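Local structure of histidyl-trna synthetase (Thermus thermophilus, 1H4V) at the interface of chains A and B. The protein catalyses the ATP-dependent attachment of L-histidine to tRNA(His), releasing AMP and diphosphate, and works as a homodimer. Numbering follows the deposited sequence. Chains: chain A/B, Histidyl-trna synthetase.

Contacts 1 and 3 are two-fold related copies of one patch, given with slightly different neighbours: in each, the anticodon-binding domain of one subunit, through helix 338-351 and strand 357-359, packs on helix 137-153 and strand 102-111 in the catalytic region of the other. Their C-alpha centres are about 51 Å apart. Contact 2 lies near the two-fold axis, off the line joining them, its centre about 37 Å from that of contact 1 and 36 Å from that of contact 3, and joins the two catalytic regions. Strand 102-111 of chain A runs from A:Arg103 in contact 1 to A:Phe111 in contact 2, tying the dimer core to its crossed-over domains.

Contact 1: the interface of chains A and B. Residues chain A 103, 138, 141-142, 247; chain B 345, 352, 359.
B:Arg352 reaches across to A:Glu142 on helix 137-153 and makes a salt bridge, NH1 lying 3.0 Å from the carboxylate oxygen OE1. This hydrogen bond is fairly straight (159° at the hydrogen), lies in the guanidinium plane and meets OE1 on its anti side, somewhat out of the carboxylate plane. A second bond from NH2 of the same arginine is weak. On the other carboxylate oxygen, A:Arg103 of the same subunit grips side-on: NE stands 2.8 Å and NH2 3.0 Å from A:Glu142 OE2. The NH2 bond uses the syn lone pair, whereas NE comes from above the carboxylate plane. The carboxylate is thus held between an arginine from each subunit, which probably stabilises its negative charge.

Apolar packing centres on B:Phe345, whose chi1 of 164°, CG anti to the backbone N, sends the ring from helix 338-351 between A:Leu247 and helix 137-153. A:Leu247 comes under the rim at CE2 and CZ, its CD1 lying 3.4 Å from B:Phe345 CE2. On the other side of the ring the aliphatic part of A:Glu142 packs, its CB 3.7 Å from B:Phe345 CE1, with carboxylate and ring nearly perpendicular. Together these contacts dock the anticodon-binding domain of chain B against the catalytic region of chain A.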
ATOM      1  N   ARG A 103       5.364  -9.504  17.814  1.00 13.30           N
ATOM      2  CA  ARG A 103       5.328 -10.018  16.462  1.00 11.64           C
ATOM      3  C   ARG A 103       4.819  -8.930  15.524  1.00 11.73           C
ATOM      4  O   ARG A 103       3.763  -8.337  15.747  1.00 10.48           O
ATOM      5  CB  ARG A 103       4.436 -11.267  16.394  1.00 11.36           C
ATOM      6  CG  ARG A 103       4.987 -12.479  17.155  1.00 12.87           C
ATOM      7  CD  ARG A 103       4.105 -13.706  16.912  1.00 17.81           C
ATOM      8  NE  ARG A 103       4.543 -14.900  17.631  1.00 17.94           N
ATOM      9  CZ  ARG A 103       4.417 -15.080  18.943  1.00 18.01           C
ATOM     10  NH1 ARG A 103       3.869 -14.141  19.707  1.00 15.76           N
ATOM     11  NH2 ARG A 103       4.815 -16.215  19.489  1.00 17.04           N
ATOM     12  N   ILE A 138      11.254 -21.796  19.865  1.00 19.38           N
ATOM     13  CA  ILE A 138       9.900 -21.979  19.382  1.00 17.46           C
ATOM     14  C   ILE A 138       9.620 -20.895  18.331  1.00 16.03           C
ATOM     15  O   ILE A 138       8.967 -21.150  17.329  1.00 18.64           O
ATOM     16  CB  ILE A 138       8.870 -21.883  20.547  1.00 16.65           C
ATOM     17  CG1 ILE A 138       8.836 -23.213  21.308  1.00 17.71           C
ATOM     18  CG2 ILE A 138       7.486 -21.535  20.017  1.00 12.13           C
ATOM     19  CD1 ILE A 138       8.029 -23.188  22.605  1.00 16.29           C
ATOM     20  N   ALA A 141      11.048 -21.855  14.827  1.00 20.06           N
ATOM     21  CA  ALA A 141      10.228 -22.850  14.156  1.00 18.98           C
ATOM     22  C   ALA A 141       8.941 -22.192  13.653  1.00 18.57           C
ATOM     23  O   ALA A 141       8.436 -22.532  12.581  1.00 19.31           O
ATOM     24  CB  ALA A 141       9.904 -24.001  15.114  1.00 13.48           C
ATOM     25  N   GLU A 142       8.414 -21.248  14.429  1.00 17.07           N
ATOM     26  CA  GLU A 142       7.188 -20.555  14.047  1.00 17.67           C
ATOM     27  C   GLU A 142       7.413 -19.699  12.803  1.00 17.84           C
ATOM     28  O   GLU A 142       6.575 -19.681  11.903  1.00 19.90           O
ATOM     29  CB  GLU A 142       6.685 -19.689  15.204  1.00 17.15           C
ATOM     30  CG  GLU A 142       5.415 -18.928  14.915  1.00 18.21           C
ATOM     31  CD  GLU A 142       4.807 -18.313  16.169  1.00 23.78           C
ATOM     32  OE1 GLU A 142       3.679 -18.702  16.549  1.00 23.62           O
ATOM     33  OE2 GLU A 142       5.457 -17.438  16.779  1.00 25.38           O
ATOM     34  N   LEU A 247       5.644 -30.609  13.683  1.00 29.52           N
ATOM     35  CA  LEU A 247       4.634 -29.875  12.926  1.00 28.56           C
ATOM     36  C   LEU A 247       4.494 -30.409  11.508  1.00 28.67           C
ATOM     37  O   LEU A 247       3.831 -29.805  10.670  1.00 28.06           O
ATOM     38  CB  LEU A 247       4.992 -28.394  12.880  1.00 29.76           C
ATOM     39  CG  LEU A 247       4.760 -27.660  14.201  1.00 28.18           C
ATOM     40  CD1 LEU A 247       5.526 -26.350  14.224  1.00 26.58           C
ATOM     41  CD2 LEU A 247       3.272 -27.444  14.383  1.00 23.52           C
TER
ATOM     42  N   PHE B 345       2.051 -24.335  21.354  1.00 17.04           N
ATOM     43  CA  PHE B 345       2.437 -23.876  20.035  1.00 16.89           C
ATOM     44  C   PHE B 345       1.912 -24.849  18.989  1.00 16.84           C
ATOM     45  O   PHE B 345       1.344 -24.431  17.987  1.00 19.38           O
ATOM     46  CB  PHE B 345       3.967 -23.760  19.972  1.00 19.71           C
ATOM     47  CG  PHE B 345       4.528 -23.668  18.577  1.00 20.34           C
ATOM     48  CD1 PHE B 345       4.082 -22.692  17.683  1.00 22.68           C
ATOM     49  CD2 PHE B 345       5.553 -24.519  18.177  1.00 19.93           C
ATOM     50  CE1 PHE B 345       4.654 -22.563  16.416  1.00 18.21           C
ATOM     51  CE2 PHE B 345       6.135 -24.396  16.904  1.00 21.30           C
ATOM     52  CZ  PHE B 345       5.686 -23.418  16.027  1.00 19.29           C
ATOM     53  N   ARG B 352      -4.623 -22.644  13.239  1.00 26.27           N
ATOM     54  CA  ARG B 352      -4.418 -21.521  12.316  1.00 27.79           C
ATOM     55  C   ARG B 352      -4.388 -22.016  10.876  1.00 28.89           C
ATOM     56  O   ARG B 352      -4.029 -23.163  10.622  1.00 30.59           O
ATOM     57  CB  ARG B 352      -3.082 -20.832  12.570  1.00 26.16           C
ATOM     58  CG  ARG B 352      -2.856 -20.273  13.934  1.00 20.56           C
ATOM     59  CD  ARG B 352      -1.352 -20.160  14.148  1.00 15.87           C
ATOM     60  NE  ARG B 352      -1.039 -19.472  15.381  1.00 16.80           N
ATOM     61  CZ  ARG B 352       0.188 -19.270  15.837  1.00 19.38           C
ATOM     62  NH1 ARG B 352       1.241 -19.715  15.154  1.00 13.70           N
ATOM     63  NH2 ARG B 352       0.354 -18.604  16.974  1.00 17.59           N
ATOM     64  N   TYR B 359      -0.607 -17.973  22.117  1.00 19.04           N
ATOM     65  CA  TYR B 359      -0.177 -18.688  23.305  1.00 19.75           C
ATOM     66  C   TYR B 359       0.928 -17.939  24.034  1.00 21.05           C
ATOM     67  O   TYR B 359       1.667 -17.169  23.430  1.00 20.97           O
ATOM     68  CB  TYR B 359       0.328 -20.069  22.887  1.00 19.61           C
ATOM     69  CG  TYR B 359       1.473 -19.992  21.901  1.00 19.33           C
ATOM     70  CD1 TYR B 359       2.781 -19.763  22.337  1.00 21.18           C
ATOM     71  CD2 TYR B 359       1.242 -20.062  20.528  1.00 20.34           C
ATOM     72  CE1 TYR B 359       3.822 -19.596  21.431  1.00 19.46           C
ATOM     73  CE2 TYR B 359       2.278 -19.898  19.614  1.00 19.35           C
ATOM     74  CZ  TYR B 359       3.563 -19.660  20.074  1.00 20.26           C
ATOM     75  OH  TYR B 359       4.582 -19.444  19.177  1.00 22.77           O
TER
HETATM   76  O   HOH W   1       3.892 -16.185  22.030  1.00 22.48           O

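Contact 2: the interface of chains A and B. Residues chain A 66, 78, 111, 123; chain B 44, 68, 76, 78.
B:Phe44 pushes the outer end of its ring between A:Phe66, A:Leu78 and A:Phe111 at the dimer core of this class II aminoacyl-tRNA synthetase. It belongs to motif 1, the helix-and-strand element through which class II synthetases dimerise, and A:Phe111 is the phenylalanine that opens the FRAE stretch of motif 2.

Among the aromatic contacts, A:Phe66 and B:Phe44 meet edge to face, their ring centroids 5.1 Å apart and their planes at 56°. The rim of B:Phe44 is the edge, with CE2 above the face of A:Phe66 and displaced toward its border. The opposed A:Phe111 and B:Phe44 side chains run past each other, bringing A:Phe111 CD1 to 3.5 Å from B:Phe44 CE2. B:Phe68 crosses A:Phe66 at about a right angle and touches its rim, CE1 lying 3.5 Å from A:Phe66 CD2. The side chain of B:Phe44 sets out between its backbone N and carbonyl carbon (chi1 58°), directing the ring toward chain A.

Aliphatic groups fill in between the rings. A:Leu78 spreads its two methyls: CD2 rests 3.8 Å from B:Phe44 CD2 and also approaches B:Phe68, whereas CD1 meets the same methyl of its symmetry mate, 3.9 Å from B:Leu78 CD1. Within each subunit leucines also pack on the rings and probably steady them: A:Leu78 CG over a face of A:Phe111, and B:Leu76 CB over a face of B:Phe68 with B:Leu78 CD1 at its edge.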
ATOM      1  N   PHE A  66      19.361   3.415  -3.119  1.00 26.62           N
ATOM      2  CA  PHE A  66      19.060   4.766  -3.563  1.00 24.27           C
ATOM      3  C   PHE A  66      19.207   5.677  -2.354  1.00 25.25           C
ATOM      4  O   PHE A  66      18.401   5.636  -1.430  1.00 25.34           O
ATOM      5  CB  PHE A  66      17.636   4.876  -4.118  1.00 21.88           C
ATOM      6  CG  PHE A  66      17.408   4.114  -5.392  1.00 18.62           C
ATOM      7  CD1 PHE A  66      16.796   2.868  -5.371  1.00 16.16           C
ATOM      8  CD2 PHE A  66      17.780   4.657  -6.617  1.00 19.72           C
ATOM      9  CE1 PHE A  66      16.548   2.171  -6.556  1.00 17.97           C
ATOM     10  CE2 PHE A  66      17.539   3.968  -7.811  1.00 20.96           C
ATOM     11  CZ  PHE A  66      16.922   2.725  -7.781  1.00 17.78           C
ATOM     12  N   LEU A  78      16.209   5.249   0.370  1.00 20.32           N
ATOM     13  CA  LEU A  78      14.966   4.562   0.032  1.00 19.38           C
ATOM     14  C   LEU A  78      15.052   3.157   0.632  1.00 18.51           C
ATOM     15  O   LEU A  78      16.046   2.463   0.445  1.00 17.96           O
ATOM     16  CB  LEU A  78      14.816   4.479  -1.491  1.00 18.56           C
ATOM     17  CG  LEU A  78      13.823   5.409  -2.197  1.00 20.05           C
ATOM     18  CD1 LEU A  78      13.885   6.797  -1.626  1.00 23.50           C
ATOM     19  CD2 LEU A  78      14.122   5.435  -3.678  1.00 17.54           C
ATOM     20  N   PHE A 111      13.507  -0.969  -2.540  1.00 18.56           N
ATOM     21  CA  PHE A 111      14.257  -0.358  -3.621  1.00 21.03           C
ATOM     22  C   PHE A 111      15.675  -0.874  -3.674  1.00 22.03           C
ATOM     23  O   PHE A 111      16.399  -0.878  -2.688  1.00 24.83           O
ATOM     24  CB  PHE A 111      14.173   1.149  -3.428  1.00 15.50           C
ATOM     25  CG  PHE A 111      12.762   1.638  -3.361  1.00 12.81           C
ATOM     26  CD1 PHE A 111      12.044   1.870  -4.533  1.00 13.53           C
ATOM     27  CD2 PHE A 111      12.117   1.775  -2.136  1.00 10.72           C
ATOM     28  CE1 PHE A 111      10.696   2.237  -4.489  1.00 10.36           C
ATOM     29  CE2 PHE A 111      10.771   2.139  -2.074  1.00  8.34           C
ATOM     30  CZ  PHE A 111      10.057   2.369  -3.253  1.00  8.76           C
ATOM     31  N   GLN A 123      12.313  -1.759  -8.138  1.00 17.91           N
ATOM     32  CA  GLN A 123      11.269  -1.541  -7.139  1.00 16.00           C
ATOM     33  C   GLN A 123      10.510  -2.855  -7.093  1.00 14.81           C
ATOM     34  O   GLN A 123       9.946  -3.288  -8.098  1.00 15.26           O
ATOM     35  CB  GLN A 123      10.261  -0.426  -7.483  1.00 13.39           C
ATOM     36  CG  GLN A 123       9.225  -0.275  -6.334  1.00 16.29           C
ATOM     37  CD  GLN A 123       8.163   0.816  -6.516  1.00 17.16           C
ATOM     38  OE1 GLN A 123       8.457   1.936  -6.924  1.00 23.62           O
ATOM     39  NE2 GLN A 123       6.924   0.491  -6.171  1.00 13.48           N
TER
ATOM     40  N   PHE B  44       8.852   6.324  -7.593  1.00 16.47           N
ATOM     41  CA  PHE B  44       9.636   7.364  -8.257  1.00 19.30           C
ATOM     42  C   PHE B  44       9.547   7.236  -9.769  1.00 20.83           C
ATOM     43  O   PHE B  44       9.235   6.168 -10.298  1.00 21.36           O
ATOM     44  CB  PHE B  44      11.110   7.334  -7.811  1.00 19.79           C
ATOM     45  CG  PHE B  44      11.815   6.020  -8.045  1.00 20.33           C
ATOM     46  CD1 PHE B  44      12.060   5.556  -9.334  1.00 20.78           C
ATOM     47  CD2 PHE B  44      12.263   5.262  -6.968  1.00 22.80           C
ATOM     48  CE1 PHE B  44      12.744   4.350  -9.550  1.00 21.17           C
ATOM     49  CE2 PHE B  44      12.948   4.055  -7.170  1.00 27.23           C
ATOM     50  CZ  PHE B  44      13.187   3.600  -8.469  1.00 23.13           C
ATOM     51  N   PHE B  68      16.815  12.956  -7.494  1.00 29.23           N
ATOM     52  CA  PHE B  68      18.134  12.352  -7.402  1.00 32.03           C
ATOM     53  C   PHE B  68      18.387  11.561  -8.667  1.00 33.47           C
ATOM     54  O   PHE B  68      17.458  11.250  -9.402  1.00 32.42           O
ATOM     55  CB  PHE B  68      18.209  11.438  -6.174  1.00 31.95           C
ATOM     56  CG  PHE B  68      17.245  10.282  -6.214  1.00 32.35           C
ATOM     57  CD1 PHE B  68      17.625   9.058  -6.757  1.00 32.62           C
ATOM     58  CD2 PHE B  68      15.945  10.428  -5.737  1.00 32.33           C
ATOM     59  CE1 PHE B  68      16.719   7.990  -6.829  1.00 34.07           C
ATOM     60  CE2 PHE B  68      15.029   9.375  -5.802  1.00 32.66           C
ATOM     61  CZ  PHE B  68      15.418   8.150  -6.351  1.00 35.09           C
ATOM     62  N   LEU B  76      15.834  11.193 -11.341  1.00 25.08           N
ATOM     63  CA  LEU B  76      14.682  10.481 -10.795  1.00 23.02           C
ATOM     64  C   LEU B  76      14.041  11.321  -9.695  1.00 22.47           C
ATOM     65  O   LEU B  76      14.736  12.018  -8.959  1.00 20.84           O
ATOM     66  CB  LEU B  76      15.134   9.137 -10.223  1.00 24.34           C
ATOM     67  CG  LEU B  76      14.849   7.829 -10.977  1.00 31.08           C
ATOM     68  CD1 LEU B  76      15.160   7.951 -12.445  1.00 31.32           C
ATOM     69  CD2 LEU B  76      15.668   6.707 -10.344  1.00 30.32           C
ATOM     70  N   LEU B  78      10.899  11.369  -6.510  1.00 20.32           N
ATOM     71  CA  LEU B  78       9.917  10.692  -5.667  1.00 19.38           C
ATOM     72  C   LEU B  78       8.554  11.315  -5.978  1.00 18.51           C
ATOM     73  O   LEU B  78       8.416  12.534  -5.985  1.00 17.96           O
ATOM     74  CB  LEU B  78      10.269  10.899  -4.190  1.00 18.56           C
ATOM     75  CG  LEU B  78      10.893   9.743  -3.401  1.00 20.05           C
ATOM     76  CD1 LEU B  78      11.929   9.028  -4.221  1.00 23.50           C
ATOM     77  CD2 LEU B  78      11.506  10.276  -2.126  1.00 17.54           C
TER

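Contact 3: the interface of chains A and B. Residues chain A 345, 352, 359, 361; chain B 103, 138-139, 142.
A:Phe345 takes the CG2 methyl of B:Ile138 over one face of its ring, displaced toward the rim, with CG2 3.9 Å from A:Phe345 CG. The ring of A:Tyr359 is supported from its own subunit, A:Phe345 CA over one face and the A:Leu361 CD2 methyl at the edge, in plane. The guanidinium of B:Arg103 has B:Glu142 OE2 and a water at its edge, both in its plane, and stands steeply to the tyrosine ring (planes 77° apart).

The phenol of A:Tyr359 points its hydroxyl at this arginine-glutamate pair. A:Tyr359 OH lies 2.9 Å from B:Glu142 OE1 and 3.3 Å from B:Arg103 NH2, but both hydrogen bonds are weak. The water makes a firmer bridge, 2.7 Å from B:Arg103 NH2 and 2.8 Å from the A:Tyr359 backbone carbonyl O. A:Arg352 completes the polar cluster by its salt bridge to B:Glu142.

Beyond the tyrosine, A:Leu361 extends the apolar contact along helix 137-153. Its CD1 methyl nestles against the branched end of B:Leu139, 3.9 Å from CD1 of that residue, while CD2 lies 4.1 Å from B:Ile138 CG2. B:Ile138 directs CG2 toward both aromatic residues because its chi1 of -80° puts CG1 beside the backbone N and CG2 anti to it. Together the salt bridge, the bridging water and the packing of A:Phe345, A:Tyr359 and A:Leu361 dock the anticodon-binding domain of chain A on the catalytic region of chain B, helping to fix the crossed-over arrangement of the homodimer.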
ATOM      1  N   PHE A 345     -26.862   9.125 -15.735  1.00 17.04           N
ATOM      2  CA  PHE A 345     -25.893   9.496 -14.722  1.00 16.89           C
ATOM      3  C   PHE A 345     -26.608   9.709 -13.395  1.00 16.84           C
ATOM      4  O   PHE A 345     -26.159   9.218 -12.367  1.00 19.38           O
ATOM      5  CB  PHE A 345     -25.160  10.768 -15.172  1.00 19.71           C
ATOM      6  CG  PHE A 345     -24.413  11.477 -14.073  1.00 20.34           C
ATOM      7  CD1 PHE A 345     -23.470  10.807 -13.292  1.00 22.68           C
ATOM      8  CD2 PHE A 345     -24.606  12.839 -13.861  1.00 19.93           C
ATOM      9  CE1 PHE A 345     -22.727  11.483 -12.322  1.00 18.21           C
ATOM     10  CE2 PHE A 345     -23.863  13.528 -12.889  1.00 21.30           C
ATOM     11  CZ  PHE A 345     -22.924  12.850 -12.123  1.00 19.29           C
ATOM     12  N   ARG A 352     -25.512   4.169  -6.414  1.00 26.27           N
ATOM     13  CA  ARG A 352     -24.172   3.993  -5.841  1.00 27.79           C
ATOM     14  C   ARG A 352     -24.129   4.534  -4.418  1.00 28.89           C
ATOM     15  O   ARG A 352     -24.889   5.434  -4.073  1.00 30.59           O
ATOM     16  CB  ARG A 352     -23.124   4.766  -6.634  1.00 26.16           C
ATOM     17  CG  ARG A 352     -22.986   4.430  -8.081  1.00 20.56           C
ATOM     18  CD  ARG A 352     -22.354   5.628  -8.779  1.00 15.87           C
ATOM     19  NE  ARG A 352     -22.028   5.330 -10.156  1.00 16.80           N
ATOM     20  CZ  ARG A 352     -21.507   6.200 -11.009  1.00 19.38           C
ATOM     21  NH1 ARG A 352     -21.250   7.449 -10.623  1.00 13.70           N
ATOM     22  NH2 ARG A 352     -21.229   5.806 -12.246  1.00 17.59           N
ATOM     23  N   TYR A 359     -22.705   3.682 -16.837  1.00 19.04           N
ATOM     24  CA  TYR A 359     -23.523   4.158 -17.937  1.00 19.75           C
ATOM     25  C   TYR A 359     -22.668   4.611 -19.111  1.00 21.05           C
ATOM     26  O   TYR A 359     -21.518   4.999 -18.934  1.00 20.97           O
ATOM     27  CB  TYR A 359     -24.375   5.327 -17.441  1.00 19.61           C
ATOM     28  CG  TYR A 359     -23.536   6.466 -16.905  1.00 19.33           C
ATOM     29  CD1 TYR A 359     -22.952   7.397 -17.769  1.00 21.18           C
ATOM     30  CD2 TYR A 359     -23.253   6.568 -15.543  1.00 20.34           C
ATOM     31  CE1 TYR A 359     -22.103   8.388 -17.291  1.00 19.46           C
ATOM     32  CE2 TYR A 359     -22.406   7.559 -15.055  1.00 19.35           C
ATOM     33  CZ  TYR A 359     -21.832   8.460 -15.937  1.00 20.26           C
ATOM     34  OH  TYR A 359     -20.953   9.408 -15.469  1.00 22.77           O
ATOM     35  N   LEU A 361     -21.687   7.193 -22.115  1.00 27.02           N
ATOM     36  CA  LEU A 361     -21.753   8.647 -22.237  1.00 30.13           C
ATOM     37  C   LEU A 361     -22.415   9.163 -23.503  1.00 30.88           C
ATOM     38  O   LEU A 361     -22.688  10.355 -23.608  1.00 33.32           O
ATOM     39  CB  LEU A 361     -20.361   9.263 -22.139  1.00 31.32           C
ATOM     40  CG  LEU A 361     -19.944   9.794 -20.772  1.00 35.23           C
ATOM     41  CD1 LEU A 361     -18.566  10.460 -20.901  1.00 38.34           C
ATOM     42  CD2 LEU A 361     -20.982  10.790 -20.266  1.00 31.61           C
TER
ATOM     43  N   ARG B 103     -11.666   5.640 -16.387  1.00 13.30           N
ATOM     44  CA  ARG B 103     -11.693   6.116 -15.020  1.00 11.64           C
ATOM     45  C   ARG B 103     -10.666   5.346 -14.200  1.00 11.73           C
ATOM     46  O   ARG B 103     -10.651   4.114 -14.187  1.00 10.48           O
ATOM     47  CB  ARG B 103     -13.102   5.954 -14.431  1.00 11.36           C
ATOM     48  CG  ARG B 103     -14.164   6.853 -15.077  1.00 12.87           C
ATOM     49  CD  ARG B 103     -15.495   6.723 -14.332  1.00 17.81           C
ATOM     50  NE  ARG B 103     -16.574   7.525 -14.906  1.00 17.94           N
ATOM     51  CZ  ARG B 103     -17.195   7.246 -16.049  1.00 18.01           C
ATOM     52  NH1 ARG B 103     -16.851   6.182 -16.766  1.00 15.76           N
ATOM     53  NH2 ARG B 103     -18.184   8.019 -16.461  1.00 17.04           N
ATOM     54  N   ILE B 138     -20.513  16.120 -17.768  1.00 19.38           N
ATOM     55  CA  ILE B 138     -21.061  15.137 -16.854  1.00 17.46           C
ATOM     56  C   ILE B 138     -19.908  14.588 -16.001  1.00 16.03           C
ATOM     57  O   ILE B 138     -20.072  14.342 -14.814  1.00 18.64           O
ATOM     58  CB  ILE B 138     -21.762  13.979 -17.628  1.00 16.65           C
ATOM     59  CG1 ILE B 138     -23.160  14.432 -18.064  1.00 17.71           C
ATOM     60  CG2 ILE B 138     -21.851  12.729 -16.764  1.00 12.13           C
ATOM     61  CD1 ILE B 138     -23.874  13.474 -19.017  1.00 16.29           C
ATOM     62  N   LEU B 139     -18.735  14.428 -16.599  1.00 14.10           N
ATOM     63  CA  LEU B 139     -17.594  13.899 -15.869  1.00 15.53           C
ATOM     64  C   LEU B 139     -17.102  14.820 -14.761  1.00 18.37           C
ATOM     65  O   LEU B 139     -16.607  14.347 -13.733  1.00 18.37           O
ATOM     66  CB  LEU B 139     -16.457  13.583 -16.834  1.00 12.90           C
ATOM     67  CG  LEU B 139     -16.920  12.570 -17.873  1.00 16.92           C
ATOM     68  CD1 LEU B 139     -15.884  12.430 -18.952  1.00 20.71           C
ATOM     69  CD2 LEU B 139     -17.197  11.233 -17.193  1.00 16.97           C
ATOM     70  N   GLU B 142     -19.457  14.478 -11.927  1.00 17.07           N
ATOM     71  CA  GLU B 142     -19.233  13.171 -11.319  1.00 17.67           C
ATOM     72  C   GLU B 142     -18.012  13.201 -10.402  1.00 17.84           C
ATOM     73  O   GLU B 142     -18.047  12.648  -9.304  1.00 19.90           O
ATOM     74  CB  GLU B 142     -19.058  12.104 -12.402  1.00 17.15           C
ATOM     75  CG  GLU B 142     -18.822  10.709 -11.879  1.00 18.21           C
ATOM     76  CD  GLU B 142     -18.936   9.651 -12.969  1.00 23.78           C
ATOM     77  OE1 GLU B 142     -19.844   8.793 -12.888  1.00 23.62           O
ATOM     78  OE2 GLU B 142     -18.116   9.677 -13.912  1.00 25.38           O
TER
HETATM   79  O   HOH W   2     -19.335   6.717 -18.532  1.00 22.48           O